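PDB 5G5S: protein argonaute from Methanocaldococcus jannaschii, which cuts single-stranded DNA targets using short single-stranded DNA guides, and may defend the archaeon against invading genetic elements. Local coordinates for residues Asn310-Leu314 and Lys325-Thr329; Ile416-Lys420 and Gln450-Ile456; Val61-Lys65 and Gly106-Val111; Thr521-Asp525 and Ala684-Ala689; Thr329-Trp335 and Lys489-Leu493. One frame throughout, in Å; residues are numbered along the deposited sequence.

Interaction 1 (Asn310-Leu314 and Lys325-Thr329); sequences NNTPL and KIYST
This contact is the open end of an antiparallel strand pair, 314-317 with 323-326, in the linker region ahead of the Mid domain. L314 and I326 form a hydrogen-bonded antiparallel pair with CA atoms 5.0 Å apart. L314 N donates to I326 O at 2.5 Å and I326 N to L314 O at 2.8 Å. Both side chains start on the same face of the sheet, and L314 CB lies 3.9 Å from I326 CG2. L314 CD1 also reaches T329 CG2 at 3.8 Å. Before the strand, N311 is the centre of an inverse gamma turn (phi/psi -83/81). Two residues on, P313 is polyproline-like (-76/162). Its CB sits over the Y327 ring face, 3.9 Å from the centroid, a CH-pi contact. Y327 is an m rotamer, and N311 O lies 3.4 Å from Y327 CD2 at the ring edge. Polar ends turn elsewhere: K325 forms a salt bridge with D494, and T312 bonds D664. The pairing thus rests on two backbone bonds, with apolar and CH-pi contacts added by side chains.

Interaction 2 (Ile416-Lys420 and Gln450-Ile456); sequences IKEIK and QLFDLKI
Two helices of the Mid domain meet here near their C-terminal ends. Residues 416-420 are helical, with K420 N bonded to I416 O at 3.0 Å. I416 and I419, both m at chi1, point their CA-to-CB bonds toward the second segment. The nearest CA pairs are I416 with L451 at 7.0 Å and K420 with L454 at 6.7 Å. No hydrogen bond crosses. Along the second segment, Q450 comes first, and its OE1 lies 3.4 Å from I416 CG1. L451 follows with CD1 3.7 Å from I416 CD1; its side chain also reaches strands 357-365 and 428-434. The chain then leaves the helix through a type I turn from F452 to K455. In that turn L454 points back at the first helix. Its CD2 packs 3.8 Å from I419 CG2 and 3.5 Å from K420 N, and its CD1 is 4.0 Å from I416 CG2. K455 has positive phi (66/23) and is the C-prime residue of a Schellman motif: I456 N bonds L451 O at 3.0 Å, and K455 N bonds F452 O at 2.9 Å. I456 then starts strand 456-462, with CG1 4.4 Å from I419 CG2. A Schellman-capped helix that turns straight into a parallel strand, packed beside another helix, fits the Rossmann-like alpha/beta fold of Argonaute Mid domains.

Interaction 3 (Val61-Lys65 and Gly106-Val111); sequences VLPYK and GYLKSV
This is a small, mostly apolar surface contact within the N-terminal domain, where the end of strand 59-62 meets the last turns of helix 97-111. It buries 213 Å² in all. V61 and L62 are extended. P63 (phi/psi -78/5) then breaks the strand, and Y64 returns to an extended backbone (-148/163). The nearest CA pair is P63 with Y107, 5.7 Å apart. Residues 106-111 are helical, with S110 N bonded to G106 O at 2.8 Å and V111 N to Y107 O at 3.0 Å; the turn at 107-111 is of the wider pi type. P63 CB packs 3.7 Å from Y107 CB, and P63 CG lies 3.7 Å from Y107 N. Y107 is t at chi1, and its CE1 is 4.0 Å from Y64 CB. Y64 is p at chi1. V111 CG2 sits over the face of its ring, 3.8 Å from the centroid, in a CH-pi contact, with CD1 of Y64 3.4 Å from that methyl. The polar ends turn to the C-terminal end of helix 41-47: Y64 OH hydrogen-bonds Y48 O, and S110 OG hydrogen-bonds F47 O. K109, which interacts with guide DNA, is in this helical turn but does not touch P63 or Y64. With no hydrogen bond between the segments, proline, tyrosine and valine surfaces join them, while the hydroxyls of Y64 and S110 are satisfied by backbone carbonyls outside the two segments.

Interaction 4 (Thr521-Asp525 and Ala684-Ala689); sequences TVVYD and APIHYA
Strand 521-525 runs nearly antiparallel to the start of helix 684-697. The axes of the two segments approach to 7.3 Å at 150°, and the closest CA pair is V522 with P685 at 5.3 Å. T521 points away from the helix. V522, t at chi1, points toward it: its CB lies 3.5 Å from P685 O, and its CG2 is 3.5 Å from A689 N and 4.0 Å from A689 CB. V523 points away again, as strand alternation requires. Y524 (m) lays its ring along the first helical turn. P685 CG sits over the ring face, 3.7 Å from the centroid, in a CH-pi contact. Y524 OH is 3.3 Å from A684 CB and 3.5 Å from Y688 CD2. Y688 OH bonds S671, a guide-DNA contact. The contact is buried in the PIWI domain, whose fold is RNase H-like. Strand 517-525 lies between strands 501-506 and 530-537 in the mixed sheet, and helix 684-697 packs against the sheet face that carries V522 and Y524.

Interaction 5 (Thr329-Trp335 and Lys489-Leu493); sequences TNTLFTW and KYFIL
A loop that follows strand 323-326 packs here onto residues 489-493, the chain leaving the Mid domain and running into a short strand of a three-stranded antiparallel sheet. The backbones stay apart: CA atoms are 8.6 Å apart for T329 and F491, and 9.1 Å for L332 and Y490. Side chains fill the gap, and no hydrogen bond crosses it. Within the loop, L332 N bonds T329 O at 3.0 Å and T334 OG1 bonds T331 O at 2.8 Å. W335 NE1 makes a weak bond to L332 O at 2.7 Å. The aromatic pair is F333 (m) with Y490, an offset edge-to-face arrangement. The F333 edge faces the Y490 ring, with centroids 5.2 Å apart and planes at 64°. One CH-pi contact is made: T329 CG2 lies over the F491 ring face, 3.9 Å from its centroid; F491 is p at chi1. The ring of F491 also stacks with Y670. Apolar contact comes from L332 (t, p), whose CD2 meets Y490 CD1 at 3.9 Å and F491 CD1 at 4.2 Å. M483 of helix 473-485 touches both F333 and Y490. Of the polar ends, T329 OG1 bonds R678, and Y490 OH bonds the backbone O of Y344. That same Y490 OH lies near the plane of the W335 ring, 4.0 Å from W335 CZ2.

In the fold
From the N terminus, interaction 3 comes first. It closes a loop of 40 residues inside the N-terminal domain, about 50 Å or more, centre to centre, from interactions 1, 2 and 5. Interaction 1 then closes a short hairpin of 10 intervening residues. Interaction 5 starts at T329, which the two share, and spans 153 residues to the end of the Mid domain. Both reach the same three-stranded sheet, and L314 CD2 meets F491 CD2 at 3.8 Å. Interaction 2 is nested inside the loop of interaction 5 and ties two Mid helices together. Interaction 4 follows in series, joining strand 517-525 of the PIWI sheet to helix 684-697. None of the contacts cross.

Interaction 1 (Asn310-Leu314 and Lys325-Thr329)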
# COMPACT_ATOMS: atom_id res chain seq x y z
N ASN A 310 -8.26 21.70 2.64
CA ASN A 310 -9.04 22.43 1.64
C ASN A 310 -9.37 21.49 0.50
O ASN A 310 -8.57 20.61 0.17
CB ASN A 310 -8.26 23.63 1.12
CG ASN A 310 -7.90 24.63 2.18
OD1 ASN A 310 -8.70 24.94 3.08
ND2 ASN A 310 -6.68 25.13 2.11
N ASN A 311 -10.55 21.67 -0.10
CA ASN A 311 -10.99 20.86 -1.23
C ASN A 311 -10.36 21.48 -2.47
O ASN A 311 -10.98 22.31 -3.14
CB ASN A 311 -12.52 20.81 -1.29
CG ASN A 311 -13.06 19.88 -2.34
OD1 ASN A 311 -12.54 18.78 -2.56
ND2 ASN A 311 -14.15 20.28 -2.97
N THR A 312 -9.09 21.16 -2.71
CA THR A 312 -8.29 21.71 -3.79
C THR A 312 -8.93 21.50 -5.16
O THR A 312 -9.38 20.39 -5.45
CB THR A 312 -6.82 21.28 -3.63
OG1 THR A 312 -6.35 21.77 -2.37
CG2 THR A 312 -5.90 21.78 -4.75
N PRO A 313 -9.09 22.56 -5.97
CA PRO A 313 -9.71 22.36 -7.28
C PRO A 313 -8.74 21.70 -8.26
O PRO A 313 -7.52 21.67 -8.03
CB PRO A 313 -10.13 23.77 -7.72
CG PRO A 313 -9.52 24.71 -6.75
CD PRO A 313 -8.65 23.96 -5.80
N LEU A 314 -9.31 21.14 -9.32
CA LEU A 314 -8.60 20.48 -10.39
C LEU A 314 -8.80 21.31 -11.64
O LEU A 314 -9.79 22.04 -11.76
CB LEU A 314 -9.13 19.05 -10.60
CG LEU A 314 -9.06 18.10 -9.38
CD1 LEU A 314 -10.06 16.97 -9.50
CD2 LEU A 314 -7.65 17.56 -9.18
N LYS A 325 -11.70 25.51 -13.67
CA LYS A 325 -11.74 24.95 -12.31
C LYS A 325 -12.87 23.96 -12.12
O LYS A 325 -14.04 24.26 -12.40
CB LYS A 325 -11.78 26.06 -11.25
CG LYS A 325 -10.44 26.30 -10.56
CD LYS A 325 -10.32 27.71 -10.03
CE LYS A 325 -10.70 27.84 -8.57
NZ LYS A 325 -9.50 27.99 -7.70
N ILE A 326 -12.51 22.77 -11.64
CA ILE A 326 -13.38 21.65 -11.32
C ILE A 326 -13.01 21.23 -9.89
O ILE A 326 -11.84 21.32 -9.53
CB ILE A 326 -13.21 20.53 -12.41
CG1 ILE A 326 -14.41 20.47 -13.38
CG2 ILE A 326 -12.77 19.15 -11.89
CD1 ILE A 326 -15.78 20.02 -12.79
N TYR A 327 -13.99 20.88 -9.06
CA TYR A 327 -13.71 20.50 -7.66
C TYR A 327 -13.76 19.01 -7.42
O TYR A 327 -13.24 18.52 -6.42
CB TYR A 327 -14.61 21.28 -6.68
CG TYR A 327 -14.19 22.73 -6.54
CD1 TYR A 327 -14.67 23.71 -7.40
CD2 TYR A 327 -13.27 23.11 -5.56
CE1 TYR A 327 -14.26 25.03 -7.30
CE2 TYR A 327 -12.86 24.44 -5.44
CZ TYR A 327 -13.35 25.40 -6.31
OH TYR A 327 -12.95 26.71 -6.20
N SER A 328 -14.40 18.27 -8.35
CA SER A 328 -14.53 16.82 -8.28
C SER A 328 -14.54 16.22 -9.68
O SER A 328 -14.92 16.90 -10.63
CB SER A 328 -15.79 16.45 -7.51
OG SER A 328 -15.89 15.05 -7.29
N THR A 329 -14.14 14.95 -9.83
CA THR A 329 -14.15 14.26 -11.13
C THR A 329 -15.53 13.62 -11.41
O THR A 329 -15.76 13.07 -12.49
CB THR A 329 -13.00 13.25 -11.25
OG1 THR A 329 -13.14 12.26 -10.22
CG2 THR A 329 -11.61 13.90 -11.21

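Interaction 2 (Ile416-Lys420 and Gln450-Ile456)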
# COMPACT_ATOMS: atom_id res chain seq x y z
N ILE A 416 -8.20 -16.33 -24.91
CA ILE A 416 -6.90 -15.70 -25.21
C ILE A 416 -6.37 -16.24 -26.56
O ILE A 416 -5.86 -15.46 -27.37
CB ILE A 416 -5.88 -15.85 -24.03
CG1 ILE A 416 -6.36 -15.18 -22.71
CG2 ILE A 416 -4.45 -15.41 -24.40
CD1 ILE A 416 -6.57 -13.64 -22.73
N LYS A 417 -6.57 -17.55 -26.83
CA LYS A 417 -6.17 -18.23 -28.07
C LYS A 417 -6.96 -17.71 -29.28
O LYS A 417 -6.45 -17.71 -30.40
CB LYS A 417 -6.31 -19.75 -27.94
N GLU A 418 -8.21 -17.25 -29.04
CA GLU A 418 -9.11 -16.69 -30.05
C GLU A 418 -8.67 -15.26 -30.44
O GLU A 418 -8.74 -14.91 -31.62
CB GLU A 418 -10.55 -16.68 -29.51
CG GLU A 418 -11.63 -16.57 -30.57
CD GLU A 418 -13.05 -16.77 -30.06
OE1 GLU A 418 -13.27 -17.69 -29.24
OE2 GLU A 418 -13.95 -16.02 -30.51
N ILE A 419 -8.21 -14.45 -29.44
CA ILE A 419 -7.74 -13.06 -29.64
C ILE A 419 -6.37 -13.04 -30.33
O ILE A 419 -6.18 -12.27 -31.28
CB ILE A 419 -7.72 -12.24 -28.31
CG1 ILE A 419 -9.02 -12.35 -27.47
CG2 ILE A 419 -7.29 -10.77 -28.54
CD1 ILE A 419 -10.20 -11.43 -27.82
N LYS A 420 -5.40 -13.86 -29.83
CA LYS A 420 -4.02 -13.99 -30.32
C LYS A 420 -3.92 -14.29 -31.81
O LYS A 420 -2.99 -13.82 -32.47
CB LYS A 420 -3.23 -15.01 -29.48
CG LYS A 420 -1.71 -14.95 -29.66
CD LYS A 420 -0.97 -15.64 -28.52
CE LYS A 420 0.47 -15.96 -28.87
NZ LYS A 420 1.30 -14.74 -29.05
N GLN A 450 -3.29 -11.35 -19.07
CA GLN A 450 -3.04 -12.14 -20.28
C GLN A 450 -3.40 -11.39 -21.56
O GLN A 450 -2.81 -11.66 -22.61
CB GLN A 450 -3.78 -13.49 -20.22
CG GLN A 450 -3.19 -14.48 -19.21
CD GLN A 450 -3.65 -15.90 -19.43
OE1 GLN A 450 -4.79 -16.17 -19.81
NE2 GLN A 450 -2.76 -16.85 -19.15
N LEU A 451 -4.39 -10.48 -21.48
CA LEU A 451 -4.85 -9.61 -22.56
C LEU A 451 -3.74 -8.60 -22.86
O LEU A 451 -3.45 -8.35 -24.03
CB LEU A 451 -6.12 -8.87 -22.11
CG LEU A 451 -7.39 -8.92 -22.97
CD1 LEU A 451 -7.57 -10.24 -23.67
CD2 LEU A 451 -8.61 -8.63 -22.12
N PHE A 452 -3.09 -8.03 -21.81
CA PHE A 452 -2.00 -7.07 -21.95
C PHE A 452 -0.72 -7.68 -22.58
O PHE A 452 0.03 -6.96 -23.25
CB PHE A 452 -1.70 -6.32 -20.65
CG PHE A 452 -0.66 -5.25 -20.84
CD1 PHE A 452 -0.97 -4.06 -21.47
CD2 PHE A 452 0.67 -5.48 -20.48
CE1 PHE A 452 0.01 -3.10 -21.72
CE2 PHE A 452 1.66 -4.54 -20.78
CZ PHE A 452 1.32 -3.35 -21.37
N ASP A 453 -0.48 -8.99 -22.37
CA ASP A 453 0.65 -9.71 -22.96
C ASP A 453 0.53 -9.72 -24.50
O ASP A 453 1.54 -9.87 -25.19
CB ASP A 453 0.69 -11.15 -22.43
CG ASP A 453 1.47 -11.36 -21.15
OD1 ASP A 453 2.19 -10.42 -20.72
OD2 ASP A 453 1.41 -12.48 -20.60
N LEU A 454 -0.71 -9.54 -25.00
CA LEU A 454 -1.13 -9.45 -26.40
C LEU A 454 -1.29 -7.96 -26.83
O LEU A 454 -1.88 -7.68 -27.87
CB LEU A 454 -2.50 -10.16 -26.53
CG LEU A 454 -2.56 -11.64 -26.91
CD1 LEU A 454 -2.06 -12.55 -25.80
CD2 LEU A 454 -3.98 -12.03 -27.21
N LYS A 455 -0.77 -7.01 -26.00
CA LYS A 455 -0.84 -5.55 -26.20
C LYS A 455 -2.28 -4.96 -26.12
O LYS A 455 -2.54 -3.87 -26.65
CB LYS A 455 -0.07 -5.08 -27.45
N ILE A 456 -3.21 -5.67 -25.44
CA ILE A 456 -4.60 -5.23 -25.28
C ILE A 456 -4.79 -4.66 -23.87
O ILE A 456 -4.77 -5.41 -22.90
CB ILE A 456 -5.66 -6.35 -25.59
CG1 ILE A 456 -5.26 -7.37 -26.70
CG2 ILE A 456 -7.07 -5.79 -25.76
CD1 ILE A 456 -5.12 -6.88 -28.15

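Interaction 3 (Val61-Lys65 and Gly106-Val111)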
# COMPACT_ATOMS: atom_id res chain seq x y z
N VAL A 61 21.59 1.34 26.38
CA VAL A 61 20.86 2.14 27.37
C VAL A 61 19.63 1.36 27.84
O VAL A 61 18.91 0.79 27.02
CB VAL A 61 20.55 3.59 26.88
CG1 VAL A 61 19.70 3.60 25.61
CG2 VAL A 61 19.91 4.44 27.98
N LEU A 62 19.44 1.29 29.17
CA LEU A 62 18.31 0.60 29.79
C LEU A 62 17.39 1.60 30.49
O LEU A 62 17.88 2.58 31.07
CB LEU A 62 18.78 -0.48 30.79
CG LEU A 62 19.49 -1.72 30.25
CD1 LEU A 62 20.02 -2.57 31.38
CD2 LEU A 62 18.58 -2.56 29.34
N PRO A 63 16.05 1.36 30.49
CA PRO A 63 15.14 2.29 31.19
C PRO A 63 15.12 2.11 32.72
O PRO A 63 14.34 2.76 33.41
CB PRO A 63 13.79 1.98 30.56
CG PRO A 63 13.88 0.55 30.17
CD PRO A 63 15.31 0.25 29.85
N TYR A 64 15.99 1.23 33.24
CA TYR A 64 16.08 0.89 34.65
C TYR A 64 17.51 0.55 35.04
O TYR A 64 18.35 0.28 34.17
CB TYR A 64 15.14 -0.29 34.99
CG TYR A 64 15.36 -1.52 34.13
CD1 TYR A 64 14.75 -1.64 32.89
CD2 TYR A 64 16.22 -2.53 34.54
CE1 TYR A 64 14.98 -2.75 32.08
CE2 TYR A 64 16.45 -3.65 33.75
CZ TYR A 64 15.82 -3.75 32.51
OH TYR A 64 16.03 -4.85 31.72
N LYS A 65 17.79 0.56 36.35
CA LYS A 65 19.09 0.20 36.89
C LYS A 65 19.04 -1.30 37.20
O LYS A 65 18.04 -1.79 37.74
CB LYS A 65 19.40 1.02 38.15
CG LYS A 65 20.89 1.16 38.45
CD LYS A 65 21.15 2.17 39.57
CE LYS A 65 21.38 3.57 39.05
NZ LYS A 65 21.41 4.58 40.15
N GLY A 106 10.00 -0.28 26.39
CA GLY A 106 10.83 -1.36 26.90
C GLY A 106 10.65 -1.58 28.40
O GLY A 106 10.68 -2.72 28.87
N TYR A 107 10.45 -0.49 29.14
CA TYR A 107 10.23 -0.53 30.59
C TYR A 107 8.91 -1.24 30.88
O TYR A 107 8.87 -2.19 31.66
CB TYR A 107 10.27 0.89 31.18
CG TYR A 107 10.21 0.94 32.69
CD1 TYR A 107 11.29 0.50 33.46
CD2 TYR A 107 9.12 1.49 33.35
CE1 TYR A 107 11.26 0.57 34.86
CE2 TYR A 107 9.09 1.59 34.75
CZ TYR A 107 10.15 1.12 35.49
OH TYR A 107 10.13 1.22 36.87
N LEU A 108 7.85 -0.81 30.20
CA LEU A 108 6.49 -1.36 30.26
C LEU A 108 6.48 -2.84 29.85
O LEU A 108 5.77 -3.63 30.46
CB LEU A 108 5.59 -0.53 29.32
CG LEU A 108 4.43 0.28 29.91
CD1 LEU A 108 4.73 0.80 31.30
CD2 LEU A 108 4.03 1.41 28.97
N LYS A 109 7.27 -3.21 28.83
CA LYS A 109 7.36 -4.58 28.32
C LYS A 109 8.17 -5.51 29.25
O LYS A 109 7.65 -6.53 29.70
CB LYS A 109 7.93 -4.61 26.88
CG LYS A 109 8.15 -6.02 26.33
CD LYS A 109 8.70 -6.01 24.92
CE LYS A 109 8.80 -7.40 24.34
NZ LYS A 109 9.23 -7.36 22.92
N SER A 110 9.46 -5.17 29.47
CA SER A 110 10.38 -5.99 30.25
C SER A 110 10.16 -6.01 31.76
O SER A 110 10.13 -7.09 32.36
CB SER A 110 11.83 -5.66 29.89
OG SER A 110 12.69 -6.71 30.28
N VAL A 111 10.03 -4.83 32.38
CA VAL A 111 9.87 -4.71 33.82
C VAL A 111 8.43 -4.92 34.27
O VAL A 111 8.19 -5.71 35.19
CB VAL A 111 10.46 -3.37 34.35
CG1 VAL A 111 10.40 -3.27 35.87
CG2 VAL A 111 11.89 -3.19 33.87

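Interaction 4 (Thr521-Asp525 and Ala684-Ala689)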
# COMPACT_ATOMS: atom_id res chain seq x y z
N THR A 521 9.61 3.62 -9.14
CA THR A 521 9.45 5.02 -8.82
C THR A 521 8.35 5.55 -9.76
O THR A 521 8.42 5.34 -10.98
CB THR A 521 10.77 5.81 -8.95
OG1 THR A 521 11.72 5.28 -8.02
CG2 THR A 521 10.61 7.29 -8.65
N VAL A 522 7.33 6.17 -9.19
CA VAL A 522 6.29 6.82 -9.98
C VAL A 522 6.57 8.32 -9.86
O VAL A 522 6.55 8.87 -8.76
CB VAL A 522 4.83 6.37 -9.69
CG1 VAL A 522 3.84 7.15 -10.55
CG2 VAL A 522 4.68 4.89 -9.98
N VAL A 523 7.00 8.93 -10.97
CA VAL A 523 7.39 10.33 -11.04
C VAL A 523 6.23 11.24 -11.41
O VAL A 523 5.64 11.10 -12.48
CB VAL A 523 8.62 10.51 -11.98
CG1 VAL A 523 9.11 11.96 -11.97
CG2 VAL A 523 9.75 9.54 -11.63
N TYR A 524 5.92 12.19 -10.53
CA TYR A 524 4.90 13.21 -10.72
C TYR A 524 5.57 14.56 -10.88
O TYR A 524 6.55 14.83 -10.21
CB TYR A 524 3.93 13.24 -9.52
CG TYR A 524 2.82 12.23 -9.62
CD1 TYR A 524 3.09 10.86 -9.66
CD2 TYR A 524 1.49 12.63 -9.64
CE1 TYR A 524 2.06 9.92 -9.75
CE2 TYR A 524 0.45 11.70 -9.73
CZ TYR A 524 0.75 10.35 -9.78
OH TYR A 524 -0.26 9.42 -9.87
N ASP A 525 5.02 15.41 -11.75
CA ASP A 525 5.56 16.76 -11.93
C ASP A 525 4.86 17.73 -10.97
O ASP A 525 4.01 17.30 -10.17
CB ASP A 525 5.50 17.22 -13.40
CG ASP A 525 4.12 17.36 -14.03
OD1 ASP A 525 3.11 17.35 -13.29
OD2 ASP A 525 4.05 17.53 -15.26
N ALA A 684 -1.28 9.36 -4.55
CA ALA A 684 -1.13 8.65 -5.83
C ALA A 684 0.31 8.20 -6.24
O ALA A 684 0.44 7.05 -6.64
CB ALA A 684 -1.84 9.39 -6.95
N PRO A 685 1.40 9.01 -6.08
CA PRO A 685 2.74 8.50 -6.46
C PRO A 685 3.15 7.19 -5.77
O PRO A 685 3.57 6.24 -6.46
CB PRO A 685 3.67 9.67 -6.12
CG PRO A 685 2.79 10.87 -6.13
CD PRO A 685 1.48 10.41 -5.62
N ILE A 686 3.00 7.12 -4.43
CA ILE A 686 3.34 5.94 -3.64
C ILE A 686 2.33 4.79 -3.85
O ILE A 686 2.74 3.64 -4.00
CB ILE A 686 3.69 6.25 -2.14
CG1 ILE A 686 4.16 4.98 -1.37
CG2 ILE A 686 2.56 7.00 -1.41
CD1 ILE A 686 4.71 5.20 0.00
N HIS A 687 1.02 5.13 -3.95
CA HIS A 687 -0.07 4.18 -4.21
C HIS A 687 0.15 3.39 -5.53
O HIS A 687 -0.02 2.18 -5.55
CB HIS A 687 -1.43 4.92 -4.24
CG HIS A 687 -2.58 4.09 -4.74
ND1 HIS A 687 -3.28 3.25 -3.89
CD2 HIS A 687 -3.12 4.01 -5.98
CE1 HIS A 687 -4.20 2.67 -4.63
NE2 HIS A 687 -4.14 3.08 -5.90
N TYR A 688 0.50 4.11 -6.61
CA TYR A 688 0.73 3.52 -7.92
C TYR A 688 2.07 2.78 -8.03
O TYR A 688 2.14 1.80 -8.76
CB TYR A 688 0.48 4.53 -9.06
CG TYR A 688 -0.98 4.87 -9.25
CD1 TYR A 688 -1.93 3.88 -9.47
CD2 TYR A 688 -1.40 6.20 -9.29
CE1 TYR A 688 -3.27 4.19 -9.68
CE2 TYR A 688 -2.74 6.52 -9.51
CZ TYR A 688 -3.68 5.51 -9.68
OH TYR A 688 -5.00 5.83 -9.87
N ALA A 689 3.10 3.23 -7.28
CA ALA A 689 4.39 2.53 -7.22
C ALA A 689 4.16 1.13 -6.60
O ALA A 689 4.69 0.13 -7.12
CB ALA A 689 5.38 3.31 -6.36

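Interaction 5 (Thr329-Trp335 and Lys489-Leu493)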
# COMPACT_ATOMS: atom_id res chain seq x y z
N THR A 329 -14.14 14.95 -9.83
CA THR A 329 -14.15 14.26 -11.13
C THR A 329 -15.53 13.62 -11.41
O THR A 329 -15.76 13.07 -12.49
CB THR A 329 -13.00 13.25 -11.25
OG1 THR A 329 -13.14 12.26 -10.22
CG2 THR A 329 -11.61 13.90 -11.21
N ASN A 330 -16.48 13.75 -10.44
CA ASN A 330 -17.84 13.21 -10.51
C ASN A 330 -18.68 13.80 -11.66
O ASN A 330 -19.77 13.27 -11.95
CB ASN A 330 -18.56 13.34 -9.15
CG ASN A 330 -18.84 14.75 -8.66
OD1 ASN A 330 -18.46 15.77 -9.25
ND2 ASN A 330 -19.53 14.83 -7.53
N THR A 331 -18.17 14.87 -12.30
CA THR A 331 -18.80 15.56 -13.43
C THR A 331 -17.88 15.64 -14.67
O THR A 331 -18.16 16.42 -15.58
CB THR A 331 -19.29 16.96 -13.01
OG1 THR A 331 -18.17 17.74 -12.58
CG2 THR A 331 -20.39 16.93 -11.95
N LEU A 332 -16.80 14.83 -14.72
CA LEU A 332 -15.87 14.84 -15.85
C LEU A 332 -16.51 14.38 -17.17
O LEU A 332 -16.22 14.95 -18.23
CB LEU A 332 -14.61 14.02 -15.53
CG LEU A 332 -13.34 14.35 -16.30
CD1 LEU A 332 -12.84 15.74 -15.98
CD2 LEU A 332 -12.24 13.38 -15.95
N PHE A 333 -17.38 13.35 -17.10
CA PHE A 333 -18.06 12.77 -18.26
C PHE A 333 -19.58 12.81 -18.12
O PHE A 333 -20.27 11.93 -18.64
CB PHE A 333 -17.56 11.34 -18.54
CG PHE A 333 -16.09 11.24 -18.85
CD1 PHE A 333 -15.62 11.39 -20.15
CD2 PHE A 333 -15.17 10.97 -17.84
CE1 PHE A 333 -14.25 11.28 -20.43
CE2 PHE A 333 -13.80 10.87 -18.13
CZ PHE A 333 -13.36 11.03 -19.42
N THR A 334 -20.12 13.83 -17.44
CA THR A 334 -21.56 14.01 -17.29
C THR A 334 -22.23 14.39 -18.62
O THR A 334 -23.40 14.08 -18.84
CB THR A 334 -21.89 14.92 -16.10
OG1 THR A 334 -20.88 15.93 -16.01
CG2 THR A 334 -21.96 14.15 -14.79
N TRP A 335 -21.43 14.97 -19.55
CA TRP A 335 -21.79 15.36 -20.91
C TRP A 335 -22.08 14.16 -21.83
O TRP A 335 -22.57 14.34 -22.95
CB TRP A 335 -20.74 16.30 -21.52
CG TRP A 335 -19.33 15.80 -21.42
CD1 TRP A 335 -18.43 16.07 -20.43
CD2 TRP A 335 -18.66 14.94 -22.34
NE1 TRP A 335 -17.24 15.43 -20.68
CE2 TRP A 335 -17.35 14.73 -21.85
CE3 TRP A 335 -19.03 14.31 -23.55
CZ2 TRP A 335 -16.41 13.92 -22.51
CZ3 TRP A 335 -18.11 13.51 -24.20
CH2 TRP A 335 -16.82 13.32 -23.68
N LYS A 489 -3.59 12.34 -19.59
CA LYS A 489 -3.47 13.34 -18.53
C LYS A 489 -4.71 14.21 -18.62
O LYS A 489 -4.66 15.29 -19.21
CB LYS A 489 -2.19 14.18 -18.72
CG LYS A 489 -0.93 13.52 -18.22
CD LYS A 489 -0.31 12.58 -19.22
CE LYS A 489 0.37 11.45 -18.52
NZ LYS A 489 0.92 10.50 -19.51
N TYR A 490 -5.83 13.72 -18.10
CA TYR A 490 -7.10 14.44 -18.20
C TYR A 490 -7.16 15.72 -17.35
O TYR A 490 -7.39 16.81 -17.89
CB TYR A 490 -8.30 13.52 -17.94
CG TYR A 490 -9.43 13.77 -18.91
CD1 TYR A 490 -10.19 14.94 -18.83
CD2 TYR A 490 -9.70 12.88 -19.94
CE1 TYR A 490 -11.22 15.19 -19.74
CE2 TYR A 490 -10.74 13.10 -20.84
CZ TYR A 490 -11.49 14.27 -20.74
OH TYR A 490 -12.50 14.51 -21.64
N PHE A 491 -6.92 15.59 -16.05
CA PHE A 491 -6.97 16.70 -15.11
C PHE A 491 -5.63 16.90 -14.41
O PHE A 491 -4.87 15.95 -14.25
CB PHE A 491 -8.11 16.50 -14.08
CG PHE A 491 -8.07 15.19 -13.33
CD1 PHE A 491 -8.69 14.05 -13.85
CD2 PHE A 491 -7.44 15.09 -12.10
CE1 PHE A 491 -8.62 12.83 -13.17
CE2 PHE A 491 -7.38 13.87 -11.42
CZ PHE A 491 -7.96 12.74 -11.96
N ILE A 492 -5.34 18.15 -14.03
CA ILE A 492 -4.12 18.51 -13.31
C ILE A 492 -4.49 19.25 -12.01
O ILE A 492 -5.68 19.48 -11.76
CB ILE A 492 -3.08 19.29 -14.19
CG1 ILE A 492 -3.61 20.67 -14.64
CG2 ILE A 492 -2.60 18.45 -15.38
CD1 ILE A 492 -2.69 21.80 -14.37
N LEU A 493 -3.49 19.59 -11.18
CA LEU A 493 -3.71 20.32 -9.93
C LEU A 493 -3.76 21.81 -10.21
O LEU A 493 -2.96 22.31 -11.01
CB LEU A 493 -2.59 20.03 -8.92
CG LEU A 493 -2.63 18.66 -8.24
CD1 LEU A 493 -1.32 18.37 -7.55
CD2 LEU A 493 -3.78 18.58 -7.23